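PDB 6RXD: histidine acid phosphatase from Bifidobacterium longum subsp. infantis, which probably removes phosphate groups from phytate and other inositol polyphosphates, and from 2,3-bisphosphoglycerate, as a phytase of the MINPP type. Local coordinates for residues A[17-22]-A[112-117]; A[121-126]-A[152-157]; A[232-237]-A[345-350]; A[353-358]-A[424-429]. All blocks are in the same frame, centred on the assembly; numbering follows the deposited sequence.

Contact 1: residues A[17-22]-A[112-117]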
# COMPACT_ATOMS: atom_id res chain seq x y z
N VAL A 17 1.52 10.83 3.62
CA VAL A 17 1.55 12.27 3.86
C VAL A 17 0.22 12.68 4.48
O VAL A 17 -0.79 12.74 3.80
CB VAL A 17 1.79 13.04 2.56
CG1 VAL A 17 1.84 14.54 2.85
CG2 VAL A 17 3.09 12.59 1.91
N ALA A 18 0.24 12.93 5.79
CA ALA A 18 -0.99 13.31 6.50
C ALA A 18 -1.44 14.70 6.06
O ALA A 18 -0.61 15.54 5.71
CB ALA A 18 -0.75 13.28 8.00
N PRO A 19 -2.75 14.95 6.06
CA PRO A 19 -3.21 16.27 5.62
C PRO A 19 -2.79 17.36 6.60
O PRO A 19 -2.76 17.13 7.81
CB PRO A 19 -4.74 16.12 5.61
CG PRO A 19 -5.01 15.08 6.68
CD PRO A 19 -3.87 14.09 6.53
N ASN A 20 -2.46 18.54 6.08
CA ASN A 20 -2.18 19.66 6.96
C ASN A 20 -3.47 20.21 7.53
O ASN A 20 -4.56 19.85 7.07
CB ASN A 20 -1.36 20.75 6.25
CG ASN A 20 -2.04 21.28 4.99
OD1 ASN A 20 -3.26 21.38 4.91
ND2 ASN A 20 -1.23 21.64 4.00
N ASP A 21 -3.36 21.10 8.51
CA ASP A 21 -4.54 21.65 9.17
C ASP A 21 -5.50 22.37 8.21
O ASP A 21 -6.71 22.33 8.39
CB ASP A 21 -4.13 22.59 10.31
CG ASP A 21 -3.63 21.83 11.53
OD1 ASP A 21 -3.61 22.43 12.62
OD2 ASP A 21 -3.28 20.64 11.38
N ALA A 22 -4.95 23.01 7.18
CA ALA A 22 -5.76 23.69 6.18
C ALA A 22 -6.64 22.70 5.42
O ALA A 22 -7.84 22.91 5.25
CB ALA A 22 -4.87 24.44 5.22
N GLY A 112 -6.96 7.41 12.09
CA GLY A 112 -8.06 7.12 13.00
C GLY A 112 -8.55 8.32 13.79
O GLY A 112 -9.77 8.53 13.90
N GLU A 113 -7.63 9.11 14.34
CA GLU A 113 -7.99 10.36 15.01
C GLU A 113 -8.83 11.23 14.09
O GLU A 113 -9.88 11.75 14.48
CB GLU A 113 -6.75 11.20 15.35
CG GLU A 113 -5.80 10.67 16.38
CD GLU A 113 -4.73 11.72 16.69
OE1 GLU A 113 -4.01 12.14 15.75
OE2 GLU A 113 -4.64 12.14 17.86
N ARG A 114 -8.34 11.43 12.86
CA ARG A 114 -9.01 12.34 11.94
C ARG A 114 -10.31 11.76 11.37
O ARG A 114 -11.20 12.51 10.95
CB ARG A 114 -8.05 12.76 10.81
CG ARG A 114 -6.83 13.51 11.32
CD ARG A 114 -5.95 14.02 10.19
NE ARG A 114 -5.36 12.92 9.41
CZ ARG A 114 -4.20 12.33 9.71
NH1 ARG A 114 -3.49 12.73 10.75
NH2 ARG A 114 -3.75 11.34 8.96
N ALA A 115 -10.43 10.44 11.34
CA ALA A 115 -11.68 9.82 10.94
C ALA A 115 -12.79 10.17 11.93
O ALA A 115 -13.92 10.50 11.53
CB ALA A 115 -11.54 8.30 10.79
N TYR A 116 -12.49 10.12 13.22
CA TYR A 116 -13.50 10.55 14.19
C TYR A 116 -13.79 12.04 14.03
O TYR A 116 -14.95 12.45 14.01
CB TYR A 116 -13.07 10.27 15.64
CG TYR A 116 -13.98 10.99 16.60
CD1 TYR A 116 -15.30 10.57 16.78
CD2 TYR A 116 -13.56 12.11 17.29
CE1 TYR A 116 -16.17 11.24 17.64
CE2 TYR A 116 -14.42 12.79 18.16
CZ TYR A 116 -15.71 12.35 18.33
OH TYR A 116 -16.56 13.02 19.18
N GLN A 117 -12.73 12.83 13.93
CA GLN A 117 -12.86 14.29 13.91
C GLN A 117 -13.69 14.78 12.74
O GLN A 117 -14.54 15.68 12.90
CB GLN A 117 -11.48 14.94 13.94
CG GLN A 117 -10.80 14.80 15.30
CD GLN A 117 -9.34 15.19 15.30
OE1 GLN A 117 -8.73 15.38 14.25
NE2 GLN A 117 -8.77 15.31 16.50
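Pro19 and Ala18 lie together over one face of the Arg114 guanidinium, and this apolar cover is how the N-terminal loop meets helix 102-118. The proline supplies the closer part: its CD sits 3.4 Å from Arg114 NE, and its CG comes 3.8 Å from CD of the same arginine. Further out along the group, the methyl CB of Ala18 is 3.7 Å from Arg114 NH2 and nearly as near to NH1. The arginine side chain reaches the loop from the opposite direction, bending at chi3 (-65°), which lays the flat head of the group beneath the two apolar residues.

A third part of the chain supplies a charged partner. NE of Arg114 forms a salt bridge with OE2 of Glu474, and Pro19 also packs on that glutamate, while Tyr16 touches the arginine. Just beyond, Asn20 takes the N-cap position of the short helix 21-24, its OD1 accepting from Thr23 N.

No hydrogen bond joins the two segments. Carbon groups take a face of the guanidinium and the carboxylate takes an N-H, so the cation can be covered by the loop while keeping its charged partner, at the surface, away from the zinc sites.

Contact 2: residues A[121-126]-A[152-157]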
# COMPACT_ATOMS: atom_id res chain seq x y z
N SER A 121 -20.06 14.57 14.26
CA SER A 121 -21.51 14.57 14.44
C SER A 121 -22.08 13.15 14.30
O SER A 121 -22.87 12.72 15.14
CB SER A 121 -22.18 15.50 13.44
OG SER A 121 -23.58 15.51 13.67
N LEU A 122 -21.66 12.44 13.26
CA LEU A 122 -22.09 11.06 13.05
C LEU A 122 -21.82 10.18 14.25
O LEU A 122 -22.69 9.43 14.71
CB LEU A 122 -21.39 10.47 11.82
CG LEU A 122 -21.71 9.00 11.50
CD1 LEU A 122 -23.15 8.83 11.04
CD2 LEU A 122 -20.74 8.44 10.46
N PHE A 123 -20.60 10.26 14.77
CA PHE A 123 -20.21 9.35 15.84
C PHE A 123 -20.76 9.75 17.20
O PHE A 123 -21.03 8.89 18.03
CB PHE A 123 -18.70 9.16 15.86
CG PHE A 123 -18.20 8.37 14.68
CD1 PHE A 123 -18.62 7.05 14.49
CD2 PHE A 123 -17.34 8.94 13.75
CE1 PHE A 123 -18.18 6.31 13.39
CE2 PHE A 123 -16.90 8.21 12.65
CZ PHE A 123 -17.32 6.89 12.48
N ASP A 124 -20.93 11.05 17.44
CA ASP A 124 -21.60 11.48 18.67
C ASP A 124 -23.06 11.04 18.69
O ASP A 124 -23.59 10.69 19.74
CB ASP A 124 -21.47 12.99 18.89
CG ASP A 124 -20.04 13.42 19.15
OD1 ASP A 124 -19.16 12.54 19.31
OD2 ASP A 124 -19.79 14.65 19.22
N GLN A 125 -23.72 11.06 17.53
CA GLN A 125 -25.08 10.55 17.44
C GLN A 125 -25.10 9.05 17.68
O GLN A 125 -25.98 8.53 18.37
CB GLN A 125 -25.68 10.85 16.06
CG GLN A 125 -25.89 12.32 15.77
CD GLN A 125 -26.60 12.53 14.44
OE1 GLN A 125 -26.06 13.17 13.53
NE2 GLN A 125 -27.80 12.00 14.33
N ALA A 126 -24.13 8.35 17.10
CA ALA A 126 -24.02 6.90 17.26
C ALA A 126 -23.84 6.51 18.72
O ALA A 126 -24.42 5.53 19.18
CB ALA A 126 -22.86 6.37 16.44
N LYS A 152 -6.98 2.73 18.16
CA LYS A 152 -6.45 3.49 19.29
C LYS A 152 -6.56 5.00 19.08
O LYS A 152 -6.98 5.72 19.98
CB LYS A 152 -4.99 3.11 19.53
CG LYS A 152 -4.36 3.79 20.72
CD LYS A 152 -2.97 3.21 20.96
CE LYS A 152 -3.00 1.69 20.78
NZ LYS A 152 -1.69 1.06 21.10
N GLY A 153 -6.19 5.46 17.89
CA GLY A 153 -6.29 6.87 17.57
C GLY A 153 -7.73 7.35 17.56
O GLY A 153 -8.02 8.44 18.06
N PHE A 154 -8.62 6.56 16.97
CA PHE A 154 -10.03 6.90 16.91
C PHE A 154 -10.59 7.02 18.32
O PHE A 154 -11.33 7.97 18.63
CB PHE A 154 -10.78 5.80 16.13
CG PHE A 154 -12.24 6.10 15.89
CD1 PHE A 154 -12.66 6.61 14.67
CD2 PHE A 154 -13.19 5.83 16.87
CE1 PHE A 154 -13.99 6.87 14.43
CE2 PHE A 154 -14.54 6.09 16.64
CZ PHE A 154 -14.94 6.61 15.41
N ASN A 155 -10.26 6.06 19.17
CA ASN A 155 -10.77 6.07 20.54
C ASN A 155 -10.21 7.20 21.39
O ASN A 155 -10.92 7.75 22.23
CB ASN A 155 -10.52 4.72 21.22
CG ASN A 155 -11.42 3.63 20.69
OD1 ASN A 155 -12.51 3.90 20.17
ND2 ASN A 155 -10.97 2.38 20.81
N GLU A 156 -8.94 7.55 21.19
CA GLU A 156 -8.35 8.67 21.92
C GLU A 156 -9.05 9.97 21.51
O GLU A 156 -9.38 10.79 22.37
CB GLU A 156 -6.84 8.76 21.66
CG GLU A 156 -6.05 9.57 22.69
CD GLU A 156 -6.10 11.08 22.45
OE1 GLU A 156 -6.54 11.50 21.36
OE2 GLU A 156 -5.68 11.84 23.35
N ALA A 157 -9.28 10.15 20.22
CA ALA A 157 -9.91 11.37 19.72
C ALA A 157 -11.34 11.54 20.22
O ALA A 157 -11.83 12.66 20.36
CB ALA A 157 -9.87 11.40 18.19
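Two helices of the histidine phosphatase fold, 120-129 and 141-157, meet beside the central mixed sheet through a T-shaped (edge-to-face) pair of phenylalanines. Strand 132-137 lies between these helices in the sequence, and its Ile133 touches both rings, so the pair belongs to the layer where helices pack on the sheet. Phe123 offers its face and Phe154 its edge. The ring centroids are 4.8 Å apart and the planes stand at 89°, practically perpendicular.

The helix backbones themselves keep well apart, with CA of Phe123 and CA of Phe154 separated by 10.5 Å, and the two side chains bridge that distance. Phe154 extends with CG anti to its own backbone N (chi1 -175°), which carries the ring out from helix 141-157 edge first. Phe123 has CG beside the backbone N instead, and its ring stands broadside to the incomer. Its other face has Leu122 CD2 near the rim, from the preceding residue of the same helix.

Around the pair, Phe123 rests on Val392, Ala393 and Phe395 of strand 391-398 and on Tyr116 of helix 102-118, while Phe154 also touches Tyr135. The contact is buried and purely apolar. At its centre, CZ of Phe154 points at the middle of the Phe123 ring, 3.7 Å from Phe123 CD2, and its neighbour CE1 lies 3.7 Å from Phe123 CE2.

Contact 3: residues A[232-237]-A[345-350]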
# COMPACT_ATOMS: atom_id res chain seq x y z
N GLY A 232 13.19 -5.14 -17.85
CA GLY A 232 14.31 -5.76 -17.15
C GLY A 232 15.63 -5.62 -17.89
O GLY A 232 16.70 -5.63 -17.29
N ASP A 233 15.55 -5.49 -19.21
CA ASP A 233 16.76 -5.36 -20.02
C ASP A 233 17.14 -3.91 -20.28
O ASP A 233 18.08 -3.63 -21.02
CB ASP A 233 16.58 -6.09 -21.36
CG ASP A 233 16.50 -7.59 -21.20
OD1 ASP A 233 16.97 -8.12 -20.17
OD2 ASP A 233 15.96 -8.26 -22.11
N ASN A 234 16.42 -2.98 -19.66
CA ASN A 234 16.65 -1.56 -19.91
C ASN A 234 18.10 -1.15 -19.65
O ASN A 234 18.61 -1.32 -18.55
CB ASN A 234 15.72 -0.70 -19.05
CG ASN A 234 15.83 0.76 -19.37
OD1 ASN A 234 16.68 1.46 -18.82
ND2 ASN A 234 15.01 1.24 -20.31
N VAL A 235 18.76 -0.62 -20.68
CA VAL A 235 20.18 -0.30 -20.58
C VAL A 235 20.44 0.86 -19.63
O VAL A 235 21.47 0.90 -18.93
CB VAL A 235 20.78 0.00 -21.98
CG1 VAL A 235 22.22 0.45 -21.87
CG2 VAL A 235 20.67 -1.23 -22.87
N ASP A 236 19.52 1.82 -19.59
CA ASP A 236 19.69 2.97 -18.71
C ASP A 236 19.59 2.61 -17.22
O ASP A 236 20.26 3.23 -16.38
CB ASP A 236 18.72 4.10 -19.07
CG ASP A 236 19.06 4.76 -20.40
OD1 ASP A 236 18.19 5.43 -20.97
OD2 ASP A 236 20.21 4.60 -20.86
N VAL A 237 18.78 1.61 -16.88
CA VAL A 237 18.75 1.13 -15.50
C VAL A 237 20.09 0.47 -15.16
O VAL A 237 20.61 0.65 -14.05
CB VAL A 237 17.56 0.17 -15.23
CG1 VAL A 237 17.68 -0.44 -13.84
CG2 VAL A 237 16.23 0.91 -15.35
N PHE A 345 15.27 3.48 -10.64
CA PHE A 345 14.96 2.29 -9.85
C PHE A 345 13.49 2.27 -9.44
O PHE A 345 12.86 1.21 -9.42
CB PHE A 345 15.86 2.23 -8.61
CG PHE A 345 17.33 2.29 -8.93
CD1 PHE A 345 17.83 1.65 -10.05
CD2 PHE A 345 18.20 3.02 -8.14
CE1 PHE A 345 19.18 1.71 -10.36
CE2 PHE A 345 19.56 3.10 -8.45
CZ PHE A 345 20.05 2.44 -9.57
N ALA A 346 12.96 3.44 -9.11
CA ALA A 346 11.54 3.57 -8.82
C ALA A 346 10.69 3.17 -10.01
O ALA A 346 9.65 2.54 -9.85
CB ALA A 346 11.20 5.01 -8.40
N TRP A 347 11.12 3.54 -11.21
CA TRP A 347 10.36 3.13 -12.39
C TRP A 347 10.40 1.62 -12.54
O TRP A 347 9.38 1.01 -12.84
CB TRP A 347 10.91 3.78 -13.66
CG TRP A 347 10.40 3.15 -14.90
CD1 TRP A 347 9.12 3.22 -15.40
CD2 TRP A 347 11.15 2.38 -15.84
NE1 TRP A 347 9.04 2.51 -16.58
CE2 TRP A 347 10.27 1.99 -16.87
CE3 TRP A 347 12.48 1.96 -15.90
CZ2 TRP A 347 10.69 1.22 -17.96
CZ3 TRP A 347 12.89 1.18 -16.98
CH2 TRP A 347 12.00 0.82 -18.00
N ALA A 348 11.58 1.03 -12.36
CA ALA A 348 11.70 -0.42 -12.45
C ALA A 348 10.74 -1.12 -11.47
O ALA A 348 10.07 -2.09 -11.84
CB ALA A 348 13.14 -0.85 -12.20
N LEU A 349 10.64 -0.63 -10.24
CA LEU A 349 9.71 -1.23 -9.28
C LEU A 349 8.25 -0.95 -9.63
O LEU A 349 7.39 -1.85 -9.56
CB LEU A 349 10.00 -0.76 -7.85
CG LEU A 349 11.32 -1.25 -7.25
CD1 LEU A 349 11.35 -0.96 -5.75
CD2 LEU A 349 11.48 -2.74 -7.52
N ASP A 350 7.96 0.30 -9.99
CA ASP A 350 6.60 0.69 -10.29
C ASP A 350 6.09 -0.09 -11.49
O ASP A 350 4.94 -0.46 -11.53
CB ASP A 350 6.51 2.18 -10.62
CG ASP A 350 6.41 3.06 -9.38
OD1 ASP A 350 6.23 2.52 -8.26
OD2 ASP A 350 6.47 4.30 -9.54
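The start of helix 235-245 comes up against helix 339-357, closest at Val237 and Phe345, whose CA atoms are 6.9 Å apart. Val237 and Asn234 both reach the six-membered ring of Trp347. Methyl CG2 of Val237 meets the indole at its edge, near the ring plane, 3.7 Å from Trp347 CZ3. The other methyl goes to Phe345, CG1 lying 4.3 Å from CD1 of that ring, so the valine is wedged between two aromatic side chains of one helix.

Asn234 crosses the same end of the indole, its CG 3.8 Å from Trp347 CZ3 and its amide plane turned 70° from the ring. This asparagine is the N-cap of helix 235-245: OD1 accepts from Val237 N at 2.9 Å, with the donor in the carbonyl plane and an N-H...O angle of 146°. Having CG anti to the backbone N (chi1 -174°) places the amide where one group can cap the helix and lie against the tryptophan. An alanine here would remove that carboxamide and would probably leave Val237 N without its capping acceptor and the CZ3-CH2 end of the indole with less cover.

Trp347 is fixed at its far end by NE1, which donates to Tyr427 O. Phe345 also packs on Ala240, Ser241 and Leu244 of helix 235-245, and its side chain is about 4 Å from that of Asp341, a zinc ligand in a structure of this protein though no zinc is bound to it here.

Contact 4: residues A[353-358]-A[424-429]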
# COMPACT_ATOMS: atom_id res chain seq x y z
N ASP A 353 4.63 -3.51 -10.54
CA ASP A 353 3.33 -3.37 -9.88
C ASP A 353 2.26 -2.93 -10.87
O ASP A 353 1.14 -3.44 -10.87
CB ASP A 353 3.41 -2.36 -8.74
CG ASP A 353 4.17 -2.89 -7.54
OD1 ASP A 353 4.20 -4.13 -7.33
OD2 ASP A 353 4.74 -2.06 -6.80
N PHE A 354 2.61 -1.96 -11.72
CA PHE A 354 1.68 -1.44 -12.71
C PHE A 354 1.14 -2.55 -13.60
O PHE A 354 -0.08 -2.63 -13.84
CB PHE A 354 2.36 -0.36 -13.57
CG PHE A 354 1.50 0.12 -14.70
CD1 PHE A 354 0.59 1.16 -14.50
CD2 PHE A 354 1.58 -0.49 -15.95
CE1 PHE A 354 -0.23 1.59 -15.53
CE2 PHE A 354 0.76 -0.06 -16.99
CZ PHE A 354 -0.15 0.97 -16.79
N TYR A 355 2.03 -3.39 -14.12
CA TYR A 355 1.63 -4.44 -15.06
C TYR A 355 0.89 -5.62 -14.42
O TYR A 355 0.04 -6.23 -15.07
CB TYR A 355 2.85 -4.97 -15.84
CG TYR A 355 3.17 -4.15 -17.07
CD1 TYR A 355 2.29 -4.11 -18.15
CD2 TYR A 355 4.35 -3.43 -17.16
CE1 TYR A 355 2.58 -3.36 -19.28
CE2 TYR A 355 4.66 -2.69 -18.28
CZ TYR A 355 3.76 -2.65 -19.33
OH TYR A 355 4.06 -1.92 -20.45
N GLU A 356 1.23 -5.94 -13.18
CA GLU A 356 0.70 -7.14 -12.54
C GLU A 356 -0.52 -6.85 -11.68
O GLU A 356 -1.37 -7.71 -11.48
CB GLU A 356 1.78 -7.81 -11.69
CG GLU A 356 2.96 -8.33 -12.50
CD GLU A 356 4.10 -8.82 -11.62
OE1 GLU A 356 3.87 -9.10 -10.42
OE2 GLU A 356 5.23 -8.92 -12.14
N LYS A 357 -0.61 -5.62 -11.17
CA LYS A 357 -1.62 -5.27 -10.16
C LYS A 357 -2.41 -4.00 -10.44
O LYS A 357 -3.44 -3.75 -9.80
CB LYS A 357 -0.92 -5.15 -8.79
CG LYS A 357 -0.20 -6.44 -8.39
CD LYS A 357 0.76 -6.27 -7.22
CE LYS A 357 1.47 -7.59 -6.90
NZ LYS A 357 2.39 -7.49 -5.73
N GLY A 358 -1.95 -3.20 -11.39
CA GLY A 358 -2.58 -1.92 -11.68
C GLY A 358 -3.34 -1.95 -12.99
O GLY A 358 -3.82 -3.01 -13.41
N THR A 424 7.03 -3.91 -26.39
CA THR A 424 8.15 -2.99 -26.61
C THR A 424 7.81 -1.53 -26.29
O THR A 424 8.63 -0.80 -25.73
CB THR A 424 8.70 -3.10 -28.04
OG1 THR A 424 7.66 -2.79 -28.97
CG2 THR A 424 9.20 -4.51 -28.31
N ASP A 425 6.60 -1.10 -26.65
CA ASP A 425 6.11 0.24 -26.32
C ASP A 425 5.49 0.16 -24.93
O ASP A 425 4.26 0.09 -24.78
CB ASP A 425 5.07 0.68 -27.37
CG ASP A 425 4.56 2.10 -27.17
OD1 ASP A 425 5.12 2.84 -26.33
OD2 ASP A 425 3.60 2.47 -27.87
N VAL A 426 6.34 0.16 -23.90
CA VAL A 426 5.91 -0.17 -22.54
C VAL A 426 5.65 1.05 -21.67
O VAL A 426 5.95 2.18 -22.06
CB VAL A 426 6.99 -1.03 -21.82
CG1 VAL A 426 7.24 -2.34 -22.59
CG2 VAL A 426 8.31 -0.24 -21.68
N TYR A 427 5.07 0.79 -20.50
CA TYR A 427 4.86 1.77 -19.44
C TYR A 427 6.15 2.49 -19.08
O TYR A 427 7.16 1.86 -18.75
CB TYR A 427 4.33 1.04 -18.21
CG TYR A 427 4.46 1.81 -16.91
CD1 TYR A 427 3.52 2.76 -16.54
CD2 TYR A 427 5.51 1.56 -16.04
CE1 TYR A 427 3.64 3.47 -15.34
CE2 TYR A 427 5.65 2.26 -14.85
CZ TYR A 427 4.71 3.22 -14.51
OH TYR A 427 4.86 3.90 -13.31
N THR A 428 6.13 3.83 -19.14
CA THR A 428 7.26 4.63 -18.70
C THR A 428 6.73 5.83 -17.95
O THR A 428 5.55 6.15 -18.03
CB THR A 428 8.11 5.15 -19.88
OG1 THR A 428 7.35 6.11 -20.63
CG2 THR A 428 8.55 4.02 -20.81
N TYR A 429 7.62 6.50 -17.24
CA TYR A 429 7.25 7.71 -16.54
C TYR A 429 6.87 8.83 -17.51
O TYR A 429 6.10 9.73 -17.15
CB TYR A 429 8.38 8.15 -15.62
CG TYR A 429 8.42 7.42 -14.29
CD1 TYR A 429 9.40 7.72 -13.35
CD2 TYR A 429 7.48 6.44 -13.97
CE1 TYR A 429 9.45 7.07 -12.13
CE2 TYR A 429 7.52 5.78 -12.73
CZ TYR A 429 8.51 6.12 -11.81
OH TYR A 429 8.57 5.51 -10.59
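Neighbouring residues of one helix grip Tyr427 in two different ways: Phe354 stacks on its ring, and Tyr355 binds its backbone through a phenol oxygen acting as acceptor. Tyr427 N donates to Tyr355 OH at 2.9 Å, and the N-H...O angle of 166° makes the bond nearly straight. The same oxygen lies 3.4 Å from Val426 CB, which meets the Tyr355 ring near its plane at the edge. Alongside, CE2 of Tyr355 packs 3.7 Å from Tyr427 CB.

Phe354 and Tyr427 form an offset (parallel-displaced) stack, with planes at 14° and centroids 4.4 Å apart. CD1 of Tyr427 sits over the centre of the Phe354 ring, whereas Phe354 CB stands almost on the normal through the Tyr427 centroid, a CH-pi contact at 4.2 Å. In both residues CG is anti to the backbone N, which sends the two rings across the gap between backbones.

In the fold, this fastens the irregular loop between helices 400-410 and 436-439 to the C-terminal part of helix 339-357. A serine in place of Phe354 would take away the ring and is likely to open a gap against Tyr427, leaving its ring freer to turn about CB-CG. Tyr427 OH bonds to Trp434 O. Tyr355 and Val426 both pack on Ala227 and Ile231 of helix 222-232. Glu228, Glu352 and Glu356 bind zinc in a structure of this protein, although none is bound to them here.

In the fold
The four contacts fall into two pairs on opposite sides of the chain's centre. Contacts 1 and 2, their centres about 13 Å apart, come first along the chain and involve the successive helices 102-118 and 120-129; Tyr116 OH and Asp124 OD1 link them by a probable hydrogen bond. Contacts 3 and 4, with centres about 11 Å apart, share helix 339-357 and are tied by Asp350 to Tyr429 and Trp347 to Tyr427. The centres of contacts 2 and 3 are about 45 Å apart. One pair joins the N-terminal loop to helix 102-118 and two further helices to each other over the central sheet, while the other connects a single long helix to helix 235-245 and a late loop, near several zinc-binding residues.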